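Glucose-6-phosphate isomerase (Chlamydia trachomatis D/UW-3/CX, PDB 6OTU) catalyses the reversible isomerization of glucose-6-phosphate to fructose-6-phosphate. Local coordinates at residues F183-N186 with D190-A193; V206-K211 with A220-F225; G213-P218 with L499-A504; P249-S254 with V259-D264; G353-G358 with F492-V497. All blocks are in the same frame, centred on the assembly; numbering follows the deposited sequence.

Overall arrangement
Contacts 1, 2 and 4 all reach the same five-stranded parallel sheet, yet their chemistry changes with their place in it. Contact 1, at one outermost strand, is buried and led by the hydrogen bonds of an asparagine, with apolar packing beside them; contact 2, further inside the sheet, is a buried strand-helix packing whose loop end binds phosphate; contact 4, at the other outermost strand, is a surface pairing of charged and polar groups beside one valine. Contacts 2 and 3 share helix 216-231, whereas contacts 3 and 5 share helix 495-511. These two pairings bring phosphate, ring and acid-base chemistry together around one glucose-6-phosphate, with contact 5 buried and contact 3 partly so.

Contact 1. Residues F183-N186 with D190-A193; sequences FVSN and DNAA
N191 reaches from the first turn of helix 189-196 to the end of strand 180-184 and presents its amide oxygen to two successive backbone N-H groups. With CG anti to the backbone N (chi1 -167°), the side chain is directed at the point where the strand gives way to a turn. OD1 accepts from S185 N at 2.9 Å in a nearly straight bond, 174° at the hydrogen, although this donor stands above the plane of the amide. The second donor, N186 N, lies 3.1 Å from OD1 and is disposed differently: it sits in the carbonyl plane, on a lone pair, in a more bent hydrogen bond, 149° at the hydrogen. One buried oxygen thus satisfies two adjacent main-chain groups from two directions, which should limit rotation of the amide.

Beside these hydrogen bonds the packing is aliphatic. V184 sends CG1 against the helix backbone, 4.0 Å from A192 CA, and the same methyl meets A192 CB at 4.1 Å. N186 CB also approaches N191 OD1, at 3.8 Å. The polar ends of S185 and N186 are engaged elsewhere: S185 OG bonds to N383 of the second subunit, and N186 ND2 to the carbonyl of G381 of that subunit. N221 and F225, on helix 216-231, pack against V184.

A side-chain amide here fastens a strand end to the helix that follows it, after a short turn, at an outermost strand of the parallel alpha/beta sheet characteristic of the SIS fold.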
# COMPACT_ATOMS: atom_id res chain seq x y z
N PHE A 183 -14.51 -2.35 10.08
CA PHE A 183 -13.79 -1.17 10.56
C PHE A 183 -14.32 0.05 9.84
O PHE A 183 -14.30 0.09 8.60
CB PHE A 183 -12.28 -1.30 10.36
CG PHE A 183 -11.69 -2.47 11.06
CD1 PHE A 183 -11.70 -3.72 10.45
CD2 PHE A 183 -11.14 -2.35 12.33
CE1 PHE A 183 -11.16 -4.82 11.11
CE2 PHE A 183 -10.59 -3.44 12.98
CZ PHE A 183 -10.60 -4.68 12.36
N VAL A 184 -14.79 1.02 10.60
CA VAL A 184 -15.24 2.31 10.08
C VAL A 184 -14.26 3.36 10.61
O VAL A 184 -14.14 3.56 11.82
CB VAL A 184 -16.69 2.62 10.50
CG1 VAL A 184 -17.11 4.03 10.08
CG2 VAL A 184 -17.62 1.59 9.91
N SER A 185 -13.55 4.01 9.69
CA SER A 185 -12.44 4.87 10.09
C SER A 185 -12.52 6.25 9.45
O SER A 185 -12.49 7.27 10.16
CB SER A 185 -11.11 4.18 9.74
OG SER A 185 -11.09 3.78 8.37
N ASN A 186 -12.62 6.30 8.13
CA ASN A 186 -12.58 7.56 7.39
C ASN A 186 -13.75 8.47 7.77
O ASN A 186 -14.87 8.01 8.03
CB ASN A 186 -12.62 7.28 5.88
CG ASN A 186 -11.98 8.39 5.03
OD1 ASN A 186 -11.95 9.56 5.41
ND2 ASN A 186 -11.49 8.01 3.85
N ASP A 190 -19.03 7.46 3.09
CA ASP A 190 -19.21 6.24 2.31
C ASP A 190 -18.64 5.04 3.05
O ASP A 190 -19.15 3.93 2.90
CB ASP A 190 -18.57 6.40 0.92
CG ASP A 190 -19.45 7.20 -0.03
OD1 ASP A 190 -20.67 7.30 0.23
OD2 ASP A 190 -18.92 7.74 -1.02
N ASN A 191 -17.62 5.27 3.89
CA ASN A 191 -17.10 4.20 4.75
C ASN A 191 -18.18 3.69 5.70
O ASN A 191 -18.42 2.48 5.79
CB ASN A 191 -15.88 4.71 5.52
CG ASN A 191 -15.09 3.59 6.19
OD1 ASN A 191 -14.07 3.85 6.84
ND2 ASN A 191 -15.55 2.34 6.05
N ALA A 192 -18.87 4.61 6.41
CA ALA A 192 -19.95 4.17 7.29
C ALA A 192 -21.08 3.53 6.50
O ALA A 192 -21.66 2.53 6.93
CB ALA A 192 -20.48 5.35 8.11
N ALA A 193 -21.41 4.10 5.35
CA ALA A 193 -22.53 3.58 4.58
C ALA A 193 -22.28 2.15 4.10
O ALA A 193 -23.18 1.30 4.17
CB ALA A 193 -22.82 4.52 3.41

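Contact 2. Residues V206-K211 with A220-F225; sequences VVVVSK and ANEELF. With G6Q (glucose-6-phosphate), chain E.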
# COMPACT_ATOMS: atom_id res chain seq x y z
N VAL A 206 -21.03 -2.12 18.64
CA VAL A 206 -20.23 -1.04 18.06
C VAL A 206 -19.16 -0.64 19.07
O VAL A 206 -19.47 -0.20 20.18
CB VAL A 206 -21.09 0.18 17.70
CG1 VAL A 206 -20.20 1.32 17.20
CG2 VAL A 206 -22.15 -0.19 16.68
N VAL A 207 -17.89 -0.77 18.69
CA VAL A 207 -16.78 -0.48 19.59
C VAL A 207 -16.12 0.81 19.10
O VAL A 207 -15.43 0.82 18.07
CB VAL A 207 -15.77 -1.64 19.65
CG1 VAL A 207 -14.68 -1.36 20.70
CG2 VAL A 207 -16.49 -2.94 19.99
N VAL A 208 -16.34 1.89 19.83
CA VAL A 208 -15.73 3.18 19.50
C VAL A 208 -14.39 3.27 20.21
O VAL A 208 -14.31 3.27 21.45
CB VAL A 208 -16.65 4.35 19.90
CG1 VAL A 208 -16.23 5.62 19.18
CG2 VAL A 208 -18.10 4.01 19.59
N VAL A 209 -13.32 3.36 19.43
CA VAL A 209 -11.96 3.30 19.95
C VAL A 209 -11.31 4.65 19.63
O VAL A 209 -11.09 4.98 18.46
CB VAL A 209 -11.16 2.14 19.34
CG1 VAL A 209 -9.74 2.12 19.88
CG2 VAL A 209 -11.87 0.80 19.59
N SER A 210 -11.01 5.42 20.68
CA SER A 210 -10.36 6.71 20.49
C SER A 210 -9.63 7.05 21.79
O SER A 210 -10.29 7.27 22.81
CB SER A 210 -11.37 7.79 20.13
OG SER A 210 -10.87 9.08 20.42
N LYS A 211 -8.30 7.09 21.74
CA LYS A 211 -7.51 7.36 22.94
C LYS A 211 -7.89 8.71 23.54
O LYS A 211 -8.30 8.79 24.71
CB LYS A 211 -6.01 7.31 22.61
CG LYS A 211 -5.09 7.69 23.78
CD LYS A 211 -3.60 7.39 23.50
CE LYS A 211 -2.69 8.05 24.53
NZ LYS A 211 -1.24 7.86 24.23
N ALA A 220 -17.67 11.75 14.52
CA ALA A 220 -18.68 11.84 13.47
C ALA A 220 -19.24 10.46 13.15
O ALA A 220 -20.45 10.32 12.94
CB ALA A 220 -18.08 12.49 12.22
N ASN A 221 -18.39 9.44 13.15
CA ASN A 221 -18.88 8.11 12.78
C ASN A 221 -19.78 7.53 13.87
O ASN A 221 -20.85 6.98 13.56
CB ASN A 221 -17.70 7.19 12.48
CG ASN A 221 -17.19 7.37 11.06
OD1 ASN A 221 -17.98 7.40 10.12
ND2 ASN A 221 -15.88 7.52 10.91
N GLU A 222 -19.38 7.66 15.14
CA GLU A 222 -20.24 7.21 16.24
C GLU A 222 -21.61 7.86 16.16
O GLU A 222 -22.64 7.19 16.32
CB GLU A 222 -19.59 7.50 17.60
CG GLU A 222 -20.56 7.25 18.76
CD GLU A 222 -19.97 7.50 20.16
OE1 GLU A 222 -18.85 8.04 20.29
OE2 GLU A 222 -20.65 7.13 21.14
N GLU A 223 -21.65 9.17 15.90
CA GLU A 223 -22.94 9.85 15.79
C GLU A 223 -23.75 9.30 14.62
O GLU A 223 -24.96 9.09 14.75
CB GLU A 223 -22.73 11.36 15.66
CG GLU A 223 -24.02 12.18 15.55
CD GLU A 223 -24.95 12.01 16.75
OE1 GLU A 223 -24.45 11.68 17.85
OE2 GLU A 223 -26.17 12.21 16.57
N LEU A 224 -23.10 9.01 13.49
CA LEU A 224 -23.79 8.37 12.36
C LEU A 224 -24.40 7.04 12.76
O LEU A 224 -25.50 6.69 12.31
CB LEU A 224 -22.83 8.17 11.19
CG LEU A 224 -22.85 9.22 10.07
CD1 LEU A 224 -21.90 8.79 8.99
CD2 LEU A 224 -24.25 9.41 9.51
N PHE A 225 -23.70 6.26 13.58
CA PHE A 225 -24.24 4.96 13.96
C PHE A 225 -25.33 5.09 15.01
O PHE A 225 -26.34 4.37 14.95
CB PHE A 225 -23.11 4.05 14.45
CG PHE A 225 -22.48 3.24 13.36
CD1 PHE A 225 -21.68 3.84 12.38
CD2 PHE A 225 -22.68 1.86 13.28
CE1 PHE A 225 -21.10 3.09 11.36
CE2 PHE A 225 -22.10 1.11 12.26
CZ PHE A 225 -21.30 1.73 11.29
C1 G6Q E . -1.03 7.17 16.73
C2 G6Q E . -1.44 8.55 16.19
C3 G6Q E . -2.77 8.55 15.46
C4 G6Q E . -3.99 8.36 16.37
C5 G6Q E . -5.29 8.72 15.66
C6 G6Q E . -6.51 8.36 16.47
O1 G6Q E . -0.08 7.08 17.44
O2 G6Q E . -1.47 9.51 17.23
O3 G6Q E . -2.78 7.53 14.45
O4 G6Q E . -4.06 7.00 16.81
O5 G6Q E . -5.28 10.11 15.35
O6 G6Q E . -6.40 9.03 17.76
P G6Q E . -7.45 8.69 18.93
O1P G6Q E . -7.25 7.22 19.28
O2P G6Q E . -7.06 9.62 20.07
O3P G6Q E . -8.84 8.97 18.39
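E222 lies across V208, and its side chain can be followed outward along the two methyls of that valine. CB begins 4.2 Å from V208 CG1. From there CG stands anti to the backbone N (chi1 170°), and the rest of the chain stays extended, carrying the glutamate at about a right angle to the valine. CG and then CD pass V208 CG2, the carboxylate carbon coming to 4.0 Å. At the tip OE1 turns back to the other methyl, 3.7 Å from V208 CG1. OE2 takes a different path and forms a salt bridge with R226, one turn further along the same helix. The chain from CB to OE1 therefore packs on the valine, while OE2 finds its charged partner beyond the two segments.

Three residues along the helix the contact is apolar. F225 receives V206 CG2 at its CD2 atom, 4.0 Å away, with the methyl arriving obliquely to the ring. F240 of the next strand also packs on both residues, so the pair belongs to a wider apolar layer between sheet and helix.

At S210 and K211 the chemistry switches to anion binding. K211 N donates to O1P of glucose-6-phosphate at 2.7 Å, with 159° at the hydrogen, and S210 OG donates to O3P at 2.9 Å.

Strand 204-209, helix 216-231 and strand 240-245 make up a beta-alpha-beta unit, and the loop between its first strand and helix supplies part of the phosphate-binding site of this SIS fold.

Contact 3. Residues G213-P218 with L499-A504; sequences GTTLEP and LGKELA. With G6Q (glucose-6-phosphate), chain E.
T215, just before helix 216-231, lies with its CA 7.3 Å from that of K501 in helix 495-511, and the CA atoms of L216 and A504 are similarly spaced at 7.6 Å. Such a separation is bridged by a long side chain. K501 leaves its helix with CG anti to the carbonyl carbon (chi1 -56°) and then runs fully extended; its side chain crosses that of the threonine obliquely and brings NZ to the hydroxyl.

NZ donates to T215 OG1 at 3.0 Å, while CE lies 4.0 Å from the T215 methyl, CG2. The hydroxyl accepts this bond and donates to O3P of glucose-6-phosphate at 2.5 Å. T215 occupies the N-cap position but makes no capping bond through its side chain, whose oxygen serves the phosphate instead. NZ also reaches the substrate directly by two weak hydrogen bonds, to O5 at 3.0 Å and to O6 at 3.2 Å. Lysine, threonine and phosphate are thus linked in a chain of hydrogen bonds.

Next to T215, L216 CD2 touches A504 CB, about one turn beyond K501, at 4.4 Å. H386 of the second subunit packs on both T215 and K501, and E217 OE1 accepts from its NE2.

K501 and H386 of the second subunit are both active-site residues, and their meeting at the start of helix 216-231, beside the phosphate, marks the composite, intersubunit active site of phosphoglucose isomerases.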
# COMPACT_ATOMS: atom_id res chain seq x y z
N GLY A 213 -10.48 10.50 22.90
CA GLY A 213 -11.91 10.72 22.99
C GLY A 213 -12.43 11.93 22.24
O GLY A 213 -13.60 12.27 22.41
N THR A 214 -11.60 12.58 21.41
CA THR A 214 -12.01 13.83 20.76
C THR A 214 -11.70 13.91 19.26
O THR A 214 -11.96 14.95 18.65
CB THR A 214 -11.36 15.02 21.47
OG1 THR A 214 -9.94 14.81 21.56
CG2 THR A 214 -11.91 15.17 22.89
N THR A 215 -11.16 12.85 18.65
CA THR A 215 -10.84 12.89 17.23
C THR A 215 -12.11 13.02 16.38
O THR A 215 -13.12 12.37 16.64
CB THR A 215 -10.07 11.63 16.85
OG1 THR A 215 -9.03 11.41 17.81
CG2 THR A 215 -9.46 11.79 15.46
N LEU A 216 -12.06 13.89 15.37
CA LEU A 216 -13.25 14.17 14.57
C LEU A 216 -13.88 12.91 13.98
O LEU A 216 -15.10 12.74 14.01
CB LEU A 216 -12.91 15.16 13.46
CG LEU A 216 -13.98 15.30 12.37
CD1 LEU A 216 -15.25 15.87 12.97
CD2 LEU A 216 -13.48 16.16 11.20
N GLU A 217 -13.05 12.00 13.44
CA GLU A 217 -13.58 10.87 12.67
C GLU A 217 -14.38 9.90 13.53
O GLU A 217 -15.56 9.64 13.21
CB GLU A 217 -12.45 10.18 11.91
CG GLU A 217 -11.90 10.97 10.76
CD GLU A 217 -10.68 11.80 11.15
OE1 GLU A 217 -9.81 12.02 10.28
OE2 GLU A 217 -10.60 12.26 12.32
N PRO A 218 -13.82 9.31 14.59
CA PRO A 218 -14.67 8.47 15.47
C PRO A 218 -15.92 9.19 15.95
O PRO A 218 -16.98 8.56 16.06
CB PRO A 218 -13.75 8.14 16.65
CG PRO A 218 -12.38 8.50 16.22
CD PRO A 218 -12.47 9.52 15.15
N LEU A 499 -0.98 18.45 14.07
CA LEU A 499 -1.28 19.52 13.13
C LEU A 499 -2.45 19.15 12.23
O LEU A 499 -3.32 19.99 11.94
CB LEU A 499 -0.04 19.82 12.29
CG LEU A 499 -0.36 20.67 11.07
CD1 LEU A 499 -0.69 22.07 11.53
CD2 LEU A 499 0.81 20.64 10.11
N GLY A 500 -2.50 17.89 11.78
CA GLY A 500 -3.64 17.45 10.99
C GLY A 500 -4.95 17.62 11.73
O GLY A 500 -5.93 18.14 11.19
N LYS A 501 -4.99 17.18 13.00
CA LYS A 501 -6.20 17.35 13.78
C LYS A 501 -6.52 18.83 14.00
O LYS A 501 -7.70 19.21 14.02
CB LYS A 501 -6.08 16.62 15.11
CG LYS A 501 -5.76 15.14 14.96
CD LYS A 501 -5.96 14.43 16.26
CE LYS A 501 -5.70 12.97 16.08
NZ LYS A 501 -6.16 12.20 17.26
N GLU A 502 -5.50 19.67 14.13
CA GLU A 502 -5.76 21.10 14.29
C GLU A 502 -6.32 21.72 13.01
O GLU A 502 -7.25 22.53 13.06
CB GLU A 502 -4.50 21.83 14.74
CG GLU A 502 -4.65 23.33 14.70
CD GLU A 502 -3.34 24.07 14.87
OE1 GLU A 502 -2.36 23.47 15.38
OE2 GLU A 502 -3.30 25.26 14.49
N LEU A 503 -5.77 21.35 11.85
CA LEU A 503 -6.35 21.78 10.57
C LEU A 503 -7.82 21.36 10.46
O LEU A 503 -8.65 22.11 9.93
CB LEU A 503 -5.56 21.19 9.40
CG LEU A 503 -4.13 21.73 9.25
CD1 LEU A 503 -3.32 20.91 8.23
CD2 LEU A 503 -4.16 23.22 8.89
N ALA A 504 -8.14 20.15 10.93
CA ALA A 504 -9.52 19.66 10.87
C ALA A 504 -10.45 20.52 11.72
O ALA A 504 -11.56 20.84 11.29
CB ALA A 504 -9.60 18.20 11.32
C1 G6Q E . -1.03 7.17 16.73
C2 G6Q E . -1.44 8.55 16.19
C3 G6Q E . -2.77 8.55 15.46
C4 G6Q E . -3.99 8.36 16.37
C5 G6Q E . -5.29 8.72 15.66
C6 G6Q E . -6.51 8.36 16.47
O1 G6Q E . -0.08 7.08 17.44
O2 G6Q E . -1.47 9.51 17.23
O3 G6Q E . -2.78 7.53 14.45
O4 G6Q E . -4.06 7.00 16.81
O5 G6Q E . -5.28 10.11 15.35
O6 G6Q E . -6.40 9.03 17.76
P G6Q E . -7.45 8.69 18.93
O1P G6Q E . -7.25 7.22 19.28
O2P G6Q E . -7.06 9.62 20.07
O3P G6Q E . -8.84 8.97 18.39

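Contact 4. Residues P249-S254 with V259-D264; sequences PMDDKS and VFHLWD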
# COMPACT_ATOMS: atom_id res chain seq x y z
N PRO A 249 -12.80 12.42 27.85
CA PRO A 249 -14.22 12.82 27.72
C PRO A 249 -15.13 11.67 27.35
O PRO A 249 -16.35 11.79 27.52
CB PRO A 249 -14.18 13.88 26.61
CG PRO A 249 -12.78 14.38 26.60
CD PRO A 249 -11.93 13.19 26.95
N MET A 250 -14.58 10.57 26.86
CA MET A 250 -15.34 9.39 26.44
C MET A 250 -15.48 8.35 27.55
O MET A 250 -16.30 7.44 27.42
CB MET A 250 -14.66 8.76 25.21
CG MET A 250 -15.56 7.98 24.28
SD MET A 250 -14.66 7.45 22.78
CE MET A 250 -14.82 8.94 21.82
N ASP A 251 -14.70 8.48 28.62
CA ASP A 251 -14.66 7.53 29.72
C ASP A 251 -15.93 7.68 30.55
O ASP A 251 -15.92 8.25 31.64
CB ASP A 251 -13.39 7.78 30.54
CG ASP A 251 -13.16 6.75 31.61
OD1 ASP A 251 -13.78 5.67 31.56
OD2 ASP A 251 -12.34 7.03 32.52
N ASP A 252 -17.04 7.15 30.03
CA ASP A 252 -18.38 7.57 30.45
C ASP A 252 -19.30 6.35 30.45
O ASP A 252 -19.86 5.98 29.41
CB ASP A 252 -18.88 8.65 29.50
CG ASP A 252 -20.13 9.35 29.99
OD1 ASP A 252 -20.73 8.92 31.00
OD2 ASP A 252 -20.50 10.35 29.35
N LYS A 253 -19.48 5.73 31.62
CA LYS A 253 -20.27 4.49 31.68
C LYS A 253 -21.77 4.73 31.54
O LYS A 253 -22.53 3.77 31.36
CB LYS A 253 -19.98 3.74 32.97
CG LYS A 253 -18.74 2.87 32.90
CD LYS A 253 -19.03 1.55 32.18
CE LYS A 253 -19.22 0.42 33.18
NZ LYS A 253 -18.04 0.35 34.10
N SER A 254 -22.22 5.98 31.61
CA SER A 254 -23.61 6.32 31.36
C SER A 254 -23.92 6.46 29.87
O SER A 254 -25.10 6.52 29.50
CB SER A 254 -23.99 7.61 32.09
OG SER A 254 -23.79 8.75 31.26
N VAL A 259 -16.91 0.30 29.16
CA VAL A 259 -15.82 1.20 28.84
C VAL A 259 -14.52 0.53 29.24
O VAL A 259 -14.36 0.13 30.40
CB VAL A 259 -15.95 2.56 29.56
CG1 VAL A 259 -14.68 3.40 29.36
CG2 VAL A 259 -17.22 3.31 29.09
N PHE A 260 -13.59 0.39 28.29
CA PHE A 260 -12.25 -0.14 28.54
C PHE A 260 -11.23 0.98 28.40
O PHE A 260 -11.46 1.98 27.73
CB PHE A 260 -11.92 -1.31 27.59
CG PHE A 260 -12.82 -2.51 27.77
CD1 PHE A 260 -12.52 -3.50 28.69
CD2 PHE A 260 -13.99 -2.64 27.01
CE1 PHE A 260 -13.36 -4.61 28.85
CE2 PHE A 260 -14.84 -3.73 27.16
CZ PHE A 260 -14.53 -4.72 28.09
N HIS A 261 -10.08 0.81 29.05
CA HIS A 261 -9.08 1.86 29.15
C HIS A 261 -7.74 1.44 28.56
O HIS A 261 -7.32 0.28 28.70
CB HIS A 261 -8.86 2.28 30.61
CG HIS A 261 -10.10 2.68 31.33
ND1 HIS A 261 -10.47 2.11 32.53
CD2 HIS A 261 -11.05 3.59 31.03
CE1 HIS A 261 -11.61 2.65 32.94
NE2 HIS A 261 -11.98 3.55 32.04
N LEU A 262 -7.09 2.39 27.92
CA LEU A 262 -5.64 2.46 27.82
C LEU A 262 -5.21 3.70 28.62
O LEU A 262 -6.00 4.25 29.38
CB LEU A 262 -5.20 2.50 26.35
CG LEU A 262 -5.58 3.72 25.49
CD1 LEU A 262 -4.58 3.87 24.35
CD2 LEU A 262 -7.02 3.62 24.94
N TRP A 263 -3.96 4.12 28.47
CA TRP A 263 -3.42 5.24 29.25
C TRP A 263 -2.56 6.11 28.36
O TRP A 263 -2.29 5.78 27.20
CB TRP A 263 -2.67 4.71 30.49
CG TRP A 263 -3.58 3.84 31.30
CD1 TRP A 263 -4.42 4.24 32.31
CD2 TRP A 263 -3.85 2.45 31.09
NE1 TRP A 263 -5.16 3.18 32.76
CE2 TRP A 263 -4.82 2.06 32.03
CE3 TRP A 263 -3.34 1.49 30.21
CZ2 TRP A 263 -5.30 0.76 32.11
CZ3 TRP A 263 -3.83 0.19 30.29
CH2 TRP A 263 -4.79 -0.16 31.24
N ASP A 264 -2.11 7.25 28.91
CA ASP A 264 -1.43 8.27 28.11
C ASP A 264 -0.09 7.79 27.57
O ASP A 264 0.33 8.22 26.48
CB ASP A 264 -1.24 9.54 28.94
CG ASP A 264 -2.43 10.46 28.84
OD1 ASP A 264 -3.36 10.12 28.08
OD2 ASP A 264 -2.45 11.51 29.52
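H261 and D251 pair in an unexpected attitude: the ring and the carboxylate stand nearly upright to one another, their planes 80° apart. H261 NE2 donates to D251 OD1 at 2.8 Å, and the oxygen lies at the ring's edge, close to its plane. Seen from the aspartate, however, the donor comes from above the carboxylate, 43° out of its plane. The bond is therefore close to the ring plane for the histidine, though bent (149° at the hydrogen), and tilted from the plane of the acid. D251 CG is anti to the backbone N, and this residue is the centre of an inverse gamma turn, from which its side chain extends to H261. Its second oxygen, OD2, accepts from the backbone N of G247, so both oxygens of the group are held.

V259 packs alongside. Its CG1 comes close to D251 OD1, at 3.3 Å, crossing the aspartate at about a right angle, while CG2 faces the backbone and lies 3.8 Å from D252 O. K253 adds the middle of its bent chain: CD rests 4.0 Å from V259 CG2, leaving the ammonium group to form a salt bridge with E258. Within the loop, S254 OG donates to D252 OD1 at 3.1 Å.

The contact thus ties the loop after strand 240-245 to strand 258-262, an outermost strand of the parallel sheet. A carboxylate so near the ring would probably favour the protonated form of H261 and lend the hydrogen bond ion-pair character at the protein surface.

Contact 5. Residues G353-G358 with F492-V497; sequences GMESNG and FDQEGV. With G6Q (glucose-6-phosphate), chain E.
The carboxylate of E355 has Q494 to one side of its plane and V497 to the other, both gathered round the same oxygen. OE1 lies 3.5 Å from Q494 CB and 3.2 Å from V497 CG2, so aliphatic carbons flank it without a hydrogen bond between the two segments. At the edge, close to the carboxylate plane, stands C2 of glucose-6-phosphate, 3.0 Å from OE1, and OE2 is 3.6 Å from C1.

An almost straight chain delivers the group. E355 CG is anti to the backbone N (chi1 -154°), and the extended remainder carries the acid from near the end of helix 345-357 to the N-terminal end of helix 495-511. The valine crosses it at about a right angle. Q494, at the N-cap position of the second helix, bends at chi2 and passes its CG by the substrate, 3.7 Å from O2. Its amide oxygen, OE1, accepts from R269, while E355 OE2 accepts from Q351; these bonds, from residues that also line the pocket, probably help to position both side chains. D493 bonds through OD2 to N447 of the second subunit, and its OD1 makes a salt bridge with K359.

E355 is assigned as the proton donor. One of its oxygens is hydrogen-bonded by Q351 while the other, bordered by carbon, looks onto C2, and this division suits a general acid-base group that must exchange a proton with the carbons of an aldose-ketose isomerization.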
# COMPACT_ATOMS: atom_id res chain seq x y z
N GLY A 353 6.33 2.79 11.58
CA GLY A 353 7.67 3.24 11.27
C GLY A 353 7.75 4.69 10.83
O GLY A 353 8.58 5.44 11.34
N MET A 354 6.89 5.10 9.88
CA MET A 354 6.99 6.46 9.35
C MET A 354 6.44 7.50 10.33
O MET A 354 6.95 8.63 10.38
CB MET A 354 6.26 6.56 8.02
CG MET A 354 6.87 5.66 6.95
SD MET A 354 6.13 5.85 5.33
CE MET A 354 6.77 7.45 4.88
N GLU A 355 5.39 7.17 11.08
CA GLU A 355 4.91 8.13 12.07
C GLU A 355 5.88 8.24 13.25
O GLU A 355 6.07 9.34 13.80
CB GLU A 355 3.51 7.74 12.56
CG GLU A 355 2.71 8.92 13.05
CD GLU A 355 1.53 8.50 13.84
OE1 GLU A 355 0.87 9.39 14.40
OE2 GLU A 355 1.25 7.29 13.92
N SER A 356 6.50 7.13 13.65
CA SER A 356 7.46 7.19 14.75
C SER A 356 8.72 7.94 14.34
O SER A 356 9.17 8.85 15.04
CB SER A 356 7.83 5.78 15.23
OG SER A 356 6.72 5.11 15.79
N ASN A 357 9.30 7.57 13.21
CA ASN A 357 10.64 8.02 12.89
C ASN A 357 10.67 9.03 11.76
O ASN A 357 11.76 9.41 11.31
CB ASN A 357 11.53 6.80 12.62
CG ASN A 357 11.70 5.94 13.87
OD1 ASN A 357 11.65 6.47 14.98
ND2 ASN A 357 11.89 4.63 13.71
N GLY A 358 9.51 9.51 11.32
CA GLY A 358 9.48 10.59 10.35
C GLY A 358 9.75 11.93 11.01
O GLY A 358 8.85 12.77 11.11
N PHE A 492 8.19 8.80 19.67
CA PHE A 492 6.93 8.49 20.33
C PHE A 492 5.95 9.64 20.39
O PHE A 492 4.89 9.48 21.01
CB PHE A 492 7.22 7.93 21.74
CG PHE A 492 8.21 6.80 21.73
CD1 PHE A 492 7.87 5.56 21.17
CD2 PHE A 492 9.49 6.98 22.23
CE1 PHE A 492 8.79 4.52 21.14
CE2 PHE A 492 10.43 5.94 22.19
CZ PHE A 492 10.08 4.70 21.64
N ASP A 493 6.23 10.77 19.76
CA ASP A 493 5.21 11.79 19.55
C ASP A 493 4.93 11.94 18.05
O ASP A 493 5.43 11.18 17.22
CB ASP A 493 5.61 13.12 20.22
CG ASP A 493 6.89 13.71 19.67
OD1 ASP A 493 7.54 13.05 18.81
OD2 ASP A 493 7.25 14.83 20.11
N GLN A 494 4.10 12.92 17.71
CA GLN A 494 3.62 13.03 16.34
C GLN A 494 3.04 14.41 16.08
O GLN A 494 1.84 14.57 15.83
CB GLN A 494 2.60 11.91 16.03
CG GLN A 494 1.41 11.78 16.98
CD GLN A 494 1.73 11.15 18.32
OE1 GLN A 494 2.40 10.12 18.40
NE2 GLN A 494 1.26 11.77 19.40
N GLU A 495 3.89 15.43 16.14
CA GLU A 495 3.41 16.80 15.98
C GLU A 495 2.82 17.04 14.59
O GLU A 495 1.99 17.95 14.43
CB GLU A 495 4.54 17.77 16.27
CG GLU A 495 4.87 17.85 17.76
CD GLU A 495 3.69 18.32 18.61
OE1 GLU A 495 2.94 19.23 18.17
OE2 GLU A 495 3.50 17.75 19.71
N GLY A 496 3.22 16.25 13.58
CA GLY A 496 2.58 16.34 12.28
C GLY A 496 1.13 15.89 12.30
O GLY A 496 0.27 16.49 11.63
N VAL A 497 0.82 14.86 13.09
CA VAL A 497 -0.56 14.37 13.21
C VAL A 497 -1.39 15.31 14.09
O VAL A 497 -2.58 15.54 13.81
CB VAL A 497 -0.57 12.94 13.75
CG1 VAL A 497 -2.01 12.47 14.00
CG2 VAL A 497 0.15 12.00 12.79
C1 G6Q E . -1.03 7.17 16.73
C2 G6Q E . -1.44 8.55 16.19
C3 G6Q E . -2.77 8.55 15.46
C4 G6Q E . -3.99 8.36 16.37
C5 G6Q E . -5.29 8.72 15.66
C6 G6Q E . -6.51 8.36 16.47
O1 G6Q E . -0.08 7.08 17.44
O2 G6Q E . -1.47 9.51 17.23
O3 G6Q E . -2.78 7.53 14.45
O4 G6Q E . -4.06 7.00 16.81
O5 G6Q E . -5.28 10.11 15.35
O6 G6Q E . -6.40 9.03 17.76
P G6Q E . -7.45 8.69 18.93
O1P G6Q E . -7.25 7.22 19.28
O2P G6Q E . -7.06 9.62 20.07
O3P G6Q E . -8.84 8.97 18.39